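Local structure of possible flavin reductase (Haemophilus somnus 129PT, 2R0X) at residues Asn65-Val70 and Leu102-Pro107; Cys118-Ile123 and Leu132-Val137. The protein is a split-barrel-like protein that probably binds FMN and reduces flavins with NADPH. All coordinates share one frame; numbering follows the deposited sequence. Where two conformers were deposited one is given.

Following the chain from its N terminus, helix 59-65 ends and strand 67-72 begins in Asn65-Val70. The chain then passes through two further helices before the loop Leu102-Pro107 returns to lie against that strand, closing contact 1. Contact 2 comes later and in series: strand 114-126 turns back as strand 129-141, so Cys118-Ile123 and Leu132-Val137 form a hairpin. Neither contact nests in the other, yet they meet, because strand 67-72 pairs antiparallel with strand 114-126, the N-H groups of Cys118 and Ile120 probably bonding to the carbonyls of Leu68 and Arg66. Contact 1 thus lays a loop on strand 67-72, and contact 2 carries the same sheet on to strand 129-141.

Contact 1 of 2, residues Asn65-Val70 and Leu102-Pro107; sequences NRVLMV and LTTGSP
A loop folded over a barrel strand makes this contact: Leu102-Pro107, between the short strands 99-100 and 108-109, packs on the start of strand 67-72 without a hydrogen bond across. The loop is shaped by an ST turn. Thr104 OG1 accepts the backbone N-H of Ser106 at 3.0 Å and also the hydroxyl of Ser106, OG to OG1 2.9 Å. Gly105 follows with positive phi (89°), where a side chain would be jammed against the preceding carbonyl oxygen, so glycine suits the turn.

Val67 and Thr104 meet tip to tip, their CB atoms 3.6 Å apart. Val67 CG1 lies against CB and CG2 of the threonine, while Val67 CG2 turns to Ser106 OG at 3.5 Å; two branched residues thus give a compact apolar surface while the threonine hydroxyl serves the turn. Ser106 is small enough to come down on the strand backbone, its OG 3.4 Å from Leu68 CA and its CB beside the N of Met69. Met69, a selenomethionine, leaves with CG anti to its backbone N (chi1 179°), then bends at both following torsions. Its CE reaches Ser106 O at 3.3 Å, and the chain crosses Leu102 at about a right angle, CE to CD1 4.1 Å. The long unbranched chain can thus touch both Leu102 and Ser106, while its CG passes Pro107 O.

Asp117 of strand 114-126 bonds to Thr104 OG1 and Thr103 N, and Thr23 of strand 17-25 to Pro107 O. Leu68 points away from the loop, packing on Val22 of strand 17-25, Ile120 and Cys134.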
loop_
_atom_site.group_PDB
_atom_site.type_symbol
_atom_site.label_atom_id
_atom_site.label_comp_id
_atom_site.label_asym_id
_atom_site.label_seq_id
_atom_site.Cartn_x
_atom_site.Cartn_y
_atom_site.Cartn_z
ATOM N N ASN A 65 11.767 -15.698 12.200
ATOM C CA ASN A 65 12.774 -14.656 12.488
ATOM C C ASN A 65 12.241 -13.411 13.137
ATOM O O ASN A 65 12.884 -12.770 13.958
ATOM C CB ASN A 65 13.504 -14.213 11.235
ATOM C CG ASN A 65 14.223 -15.327 10.586
ATOM O OD1 ASN A 65 14.410 -16.391 11.200
ATOM N ND2 ASN A 65 14.652 -15.120 9.353
ATOM N N ARG A 66 11.063 -13.026 12.699
ATOM C CA ARG A 66 10.417 -11.832 13.229
ATOM C C ARG A 66 11.127 -10.503 12.977
ATOM O O ARG A 66 10.903 -9.507 13.680
ATOM C CB ARG A 66 10.038 -12.033 14.682
ATOM C CG ARG A 66 9.006 -13.139 14.831
ATOM C CD ARG A 66 7.649 -12.830 14.188
ATOM N NE ARG A 66 6.975 -11.733 14.860
ATOM C CZ ARG A 66 6.155 -11.894 15.893
ATOM N NH1 ARG A 66 5.827 -13.090 16.351
ATOM N NH2 ARG A 66 5.678 -10.820 16.483
ATOM N N VAL A 67 11.890 -10.482 11.882
ATOM C CA VAL A 67 12.475 -9.261 11.350
ATOM C C VAL A 67 12.371 -9.331 9.844
ATOM O O VAL A 67 12.315 -10.440 9.284
ATOM C CB VAL A 67 13.955 -9.094 11.782
ATOM C CG1 VAL A 67 14.040 -8.800 13.311
ATOM C CG2 VAL A 67 14.809 -10.287 11.402
ATOM N N LEU A 68 12.344 -8.178 9.188
ATOM C CA LEU A 68 12.376 -8.142 7.734
ATOM C C LEU A 68 12.978 -6.811 7.316
ATOM O O LEU A 68 12.976 -5.839 8.044
ATOM C CB LEU A 68 10.995 -8.374 7.123
ATOM C CG LEU A 68 9.847 -7.442 7.414
ATOM C CD1 LEU A 68 9.956 -6.133 6.659
ATOM C CD2 LEU A 68 8.546 -8.117 7.018
HETATM N N MSE A 69 13.425 -6.797 6.063
HETATM C CA MSE A 69 13.871 -5.589 5.372
HETATM C C MSE A 69 12.956 -5.337 4.185
HETATM O O MSE A 69 12.750 -6.259 3.384
HETATM C CB MSE A 69 15.288 -5.812 4.866
HETATM C CG MSE A 69 15.883 -4.636 4.104
HETATM SE SE MSE A 69 16.603 -3.197 5.151
HETATM C CE MSE A 69 18.002 -4.290 5.974
ATOM N N VAL A 70 12.419 -4.126 4.067
ATOM C CA VAL A 70 11.717 -3.720 2.853
ATOM C C VAL A 70 12.738 -2.990 1.981
ATOM O O VAL A 70 13.230 -1.941 2.356
ATOM C CB VAL A 70 10.509 -2.818 3.136
ATOM C CG1 VAL A 70 9.856 -2.352 1.849
ATOM C CG2 VAL A 70 9.484 -3.598 3.995
ATOM N N LEU A 102 21.828 -4.010 8.002
ATOM C CA LEU A 102 21.721 -2.808 8.808
ATOM C C LEU A 102 21.739 -3.230 10.278
ATOM O O LEU A 102 22.806 -3.372 10.840
ATOM C CB LEU A 102 20.513 -1.947 8.408
ATOM C CG LEU A 102 20.622 -1.194 7.086
ATOM C CD1 LEU A 102 19.259 -0.500 6.752
ATOM C CD2 LEU A 102 21.739 -0.173 7.112
ATOM N N THR A 103 20.580 -3.415 10.883
ATOM C CA THR A 103 20.453 -3.762 12.281
ATOM C C THR A 103 19.946 -5.181 12.545
ATOM O O THR A 103 20.459 -5.873 13.445
ATOM C CB THR A 103 19.568 -2.711 13.007
ATOM O OG1 THR A 103 20.153 -1.396 12.922
ATOM C CG2 THR A 103 19.487 -3.082 14.478
ATOM N N THR A 104 18.939 -5.622 11.799
ATOM C CA THR A 104 18.297 -6.906 12.104
ATOM C C THR A 104 18.997 -8.145 11.568
ATOM O O THR A 104 18.675 -9.245 11.969
ATOM C CB THR A 104 16.857 -6.951 11.646
ATOM O OG1 THR A 104 16.823 -7.061 10.230
ATOM C CG2 THR A 104 16.021 -5.784 12.169
ATOM N N GLY A 105 19.913 -7.961 10.621
ATOM C CA GLY A 105 20.442 -9.068 9.878
ATOM C C GLY A 105 19.665 -9.419 8.624
ATOM O O GLY A 105 20.180 -10.168 7.772
ATOM N N SER A 106 18.474 -8.845 8.454
ATOM C CA SER A 106 17.743 -9.035 7.215
ATOM C C SER A 106 18.576 -8.440 6.066
ATOM O O SER A 106 19.148 -7.340 6.212
ATOM C CB SER A 106 16.388 -8.329 7.273
ATOM O OG SER A 106 15.609 -8.858 8.316
ATOM N N PRO A 107 18.671 -9.112 4.922
ATOM C CA PRO A 107 19.542 -8.620 3.850
ATOM C C PRO A 107 19.080 -7.287 3.250
ATOM O O PRO A 107 17.931 -7.137 2.830
ATOM C CB PRO A 107 19.467 -9.727 2.813
ATOM C CG PRO A 107 19.030 -10.914 3.525
ATOM C CD PRO A 107 18.218 -10.473 4.670
#

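Contact 2 of 2, residues Cys118-Ile123 and Leu132-Val137; sequences CEITEI and LICKIV
Backbone bonding defines this antiparallel hairpin with a classic beta bulge. Glu119 and Lys135 form a hydrogen-bonded pair, N to O 2.9 Å both ways, but the Lys135 N-H bond is more bent (132° against 159°). At the bulge Thr121 and Glu122 both face Ile133: Thr121 N gives to Ile133 O (2.8 Å), and Ile133 N gives to Glu122 O at 2.9 Å. Helical backbone angles at Thr121 accommodate the extra residue.

Apolar contacts join Cys118, Ile120, Ile123, Leu132, Cys134 and Ile136 on one face. The slim Cys118 and Cys134 allow close packing, CB to CB 3.7 Å, and Ile123 lies alongside Leu132, CG1 to CD2 3.8 Å.

The other face carries Glu119, Glu122, Ile133 and Lys135. Glu122 CG runs beside Ile133 CG1 (3.6 Å). Extended Glu119 and Lys135 run side by side, and one water links them, donating to Glu119 OE1 and accepting from Lys135 NZ, 2.7 Å each. The Glu119 side chain also crosses Val137 at about a right angle, its CD near Val137 CG1.

Strands 67-72 and 46-53 flank the hairpin, Leu68 and Leu48 both touching Cys118 and Cys134. Ile133 packs on Ile131, and Ile136 on Phe8, of the second subunit.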
loop_
_atom_site.group_PDB
_atom_site.type_symbol
_atom_site.label_atom_id
_atom_site.label_comp_id
_atom_site.label_asym_id
_atom_site.label_seq_id
_atom_site.Cartn_x
_atom_site.Cartn_y
_atom_site.Cartn_z
ATOM N N CYS A 118 13.268 -3.655 9.752
ATOM C CA CYS A 118 12.107 -3.714 10.621
ATOM C C CYS A 118 12.069 -4.923 11.527
ATOM O O CYS A 118 12.576 -5.992 11.245
ATOM C CB CYS A 118 10.836 -3.767 9.767
ATOM S SG CYS A 118 10.606 -2.461 8.541
ATOM N N GLU A 119 11.386 -4.688 12.648
ATOM C CA GLU A 119 10.961 -5.750 13.542
ATOM C C GLU A 119 9.499 -6.051 13.288
ATOM O O GLU A 119 8.697 -5.130 13.176
ATOM C CB GLU A 119 11.139 -5.318 15.010
ATOM C CG GLU A 119 12.616 -5.187 15.402
ATOM C CD GLU A 119 12.879 -4.531 16.732
ATOM O OE1 GLU A 119 11.946 -4.000 17.382
ATOM O OE2 GLU A 119 14.083 -4.505 17.091
ATOM N N ILE A 120 9.145 -7.338 13.201
ATOM C CA ILE A 120 7.738 -7.729 12.937
ATOM C C ILE A 120 7.112 -7.796 14.307
ATOM O O ILE A 120 7.211 -8.799 15.012
ATOM C CB ILE A 120 7.647 -9.066 12.208
ATOM C CG1 ILE A 120 8.411 -9.030 10.872
ATOM C CG2 ILE A 120 6.164 -9.459 11.974
ATOM C CD1 ILE A 120 8.443 -10.313 10.133
ATOM N N THR A 121 6.438 -6.729 14.663
ATOM C CA THR A 121 5.952 -6.542 15.980
ATOM C C THR A 121 4.745 -7.444 16.250
ATOM O O THR A 121 4.635 -8.049 17.316
ATOM C CB THR A 121 5.630 -5.082 16.127
ATOM O OG1 THR A 121 6.776 -4.320 15.652
ATOM C CG2 THR A 121 5.298 -4.781 17.572
ATOM N N GLU A 122 3.850 -7.553 15.274
ATOM C CA GLU A 122 2.671 -8.405 15.396
ATOM C C GLU A 122 2.244 -8.869 13.994
ATOM O O GLU A 122 2.619 -8.288 12.967
ATOM C CB GLU A 122 1.578 -7.710 16.195
ATOM C CG GLU A 122 0.935 -6.609 15.502
ATOM C CD GLU A 122 -0.244 -5.968 16.220
ATOM O OE1 GLU A 122 -0.649 -6.434 17.302
ATOM O OE2 GLU A 122 -0.782 -5.006 15.662
ATOM N N ILE A 123 1.480 -9.945 14.012
ATOM C CA ILE A 123 0.982 -10.603 12.822
ATOM C C ILE A 123 -0.507 -10.763 12.962
ATOM O O ILE A 123 -0.973 -11.257 13.996
ATOM C CB ILE A 123 1.689 -11.967 12.600
ATOM C CG1 ILE A 123 3.220 -11.795 12.478
ATOM C CG2 ILE A 123 1.128 -12.706 11.398
ATOM C CD1 ILE A 123 4.034 -13.099 12.311
ATOM N N LEU A 132 1.773 -8.253 8.276
ATOM C CA LEU A 132 2.931 -8.110 9.133
ATOM C C LEU A 132 3.052 -6.636 9.504
ATOM O O LEU A 132 3.237 -5.798 8.640
ATOM C CB LEU A 132 4.190 -8.608 8.443
ATOM C CG LEU A 132 4.156 -9.941 7.773
ATOM C CD1 LEU A 132 5.439 -10.271 7.025
ATOM C CD2 LEU A 132 3.831 -11.044 8.762
ATOM N N ILE A 133 2.913 -6.348 10.799
ATOM C CA ILE A 133 3.061 -5.003 11.339
ATOM C C ILE A 133 4.501 -4.831 11.727
ATOM O O ILE A 133 5.021 -5.625 12.521
ATOM C CB ILE A 133 2.205 -4.788 12.594
ATOM C CG1 ILE A 133 0.737 -4.955 12.258
ATOM C CG2 ILE A 133 2.426 -3.431 13.162
ATOM C CD1 ILE A 133 0.276 -4.119 11.120
ATOM N N CYS A 134 5.142 -3.815 11.166
ATOM C CA CYS A 134 6.606 -3.759 11.204
ATOM C C CYS A 134 7.114 -2.416 11.711
ATOM O O CYS A 134 7.076 -1.422 10.997
ATOM C CB CYS A 134 7.129 -3.984 9.783
ATOM S SG CYS A 134 6.711 -5.595 9.085
ATOM N N LYS A 135 7.684 -2.431 12.904
ATOM C CA LYS A 135 8.316 -1.260 13.461
ATOM C C LYS A 135 9.651 -1.062 12.743
ATOM O O LYS A 135 10.476 -1.966 12.700
ATOM C CB LYS A 135 8.556 -1.448 14.957
ATOM C CG LYS A 135 9.238 -0.272 15.581
ATOM C CD LYS A 135 9.632 -0.562 17.059
ATOM C CE LYS A 135 10.440 0.525 17.624
ATOM N NZ LYS A 135 10.745 0.128 19.040
ATOM N N ILE A 136 9.892 0.130 12.248
ATOM C CA ILE A 136 11.135 0.451 11.524
ATOM C C ILE A 136 12.232 0.776 12.523
ATOM O O ILE A 136 12.071 1.635 13.378
ATOM C CB ILE A 136 10.941 1.615 10.538
ATOM C CG1 ILE A 136 9.847 1.231 9.513
ATOM C CG2 ILE A 136 12.241 1.979 9.868
ATOM C CD1 ILE A 136 9.272 2.431 8.841
ATOM N N VAL A 137 13.347 0.066 12.433
ATOM C CA VAL A 137 14.462 0.274 13.352
ATOM C C VAL A 137 15.719 0.814 12.675
ATOM O O VAL A 137 16.622 1.242 13.392
ATOM C CB VAL A 137 14.776 -0.970 14.184
ATOM C CG1 VAL A 137 13.543 -1.343 15.053
ATOM C CG2 VAL A 137 15.193 -2.143 13.309
HETATM O O HOH W 1 12.422 -2.025 19.218
#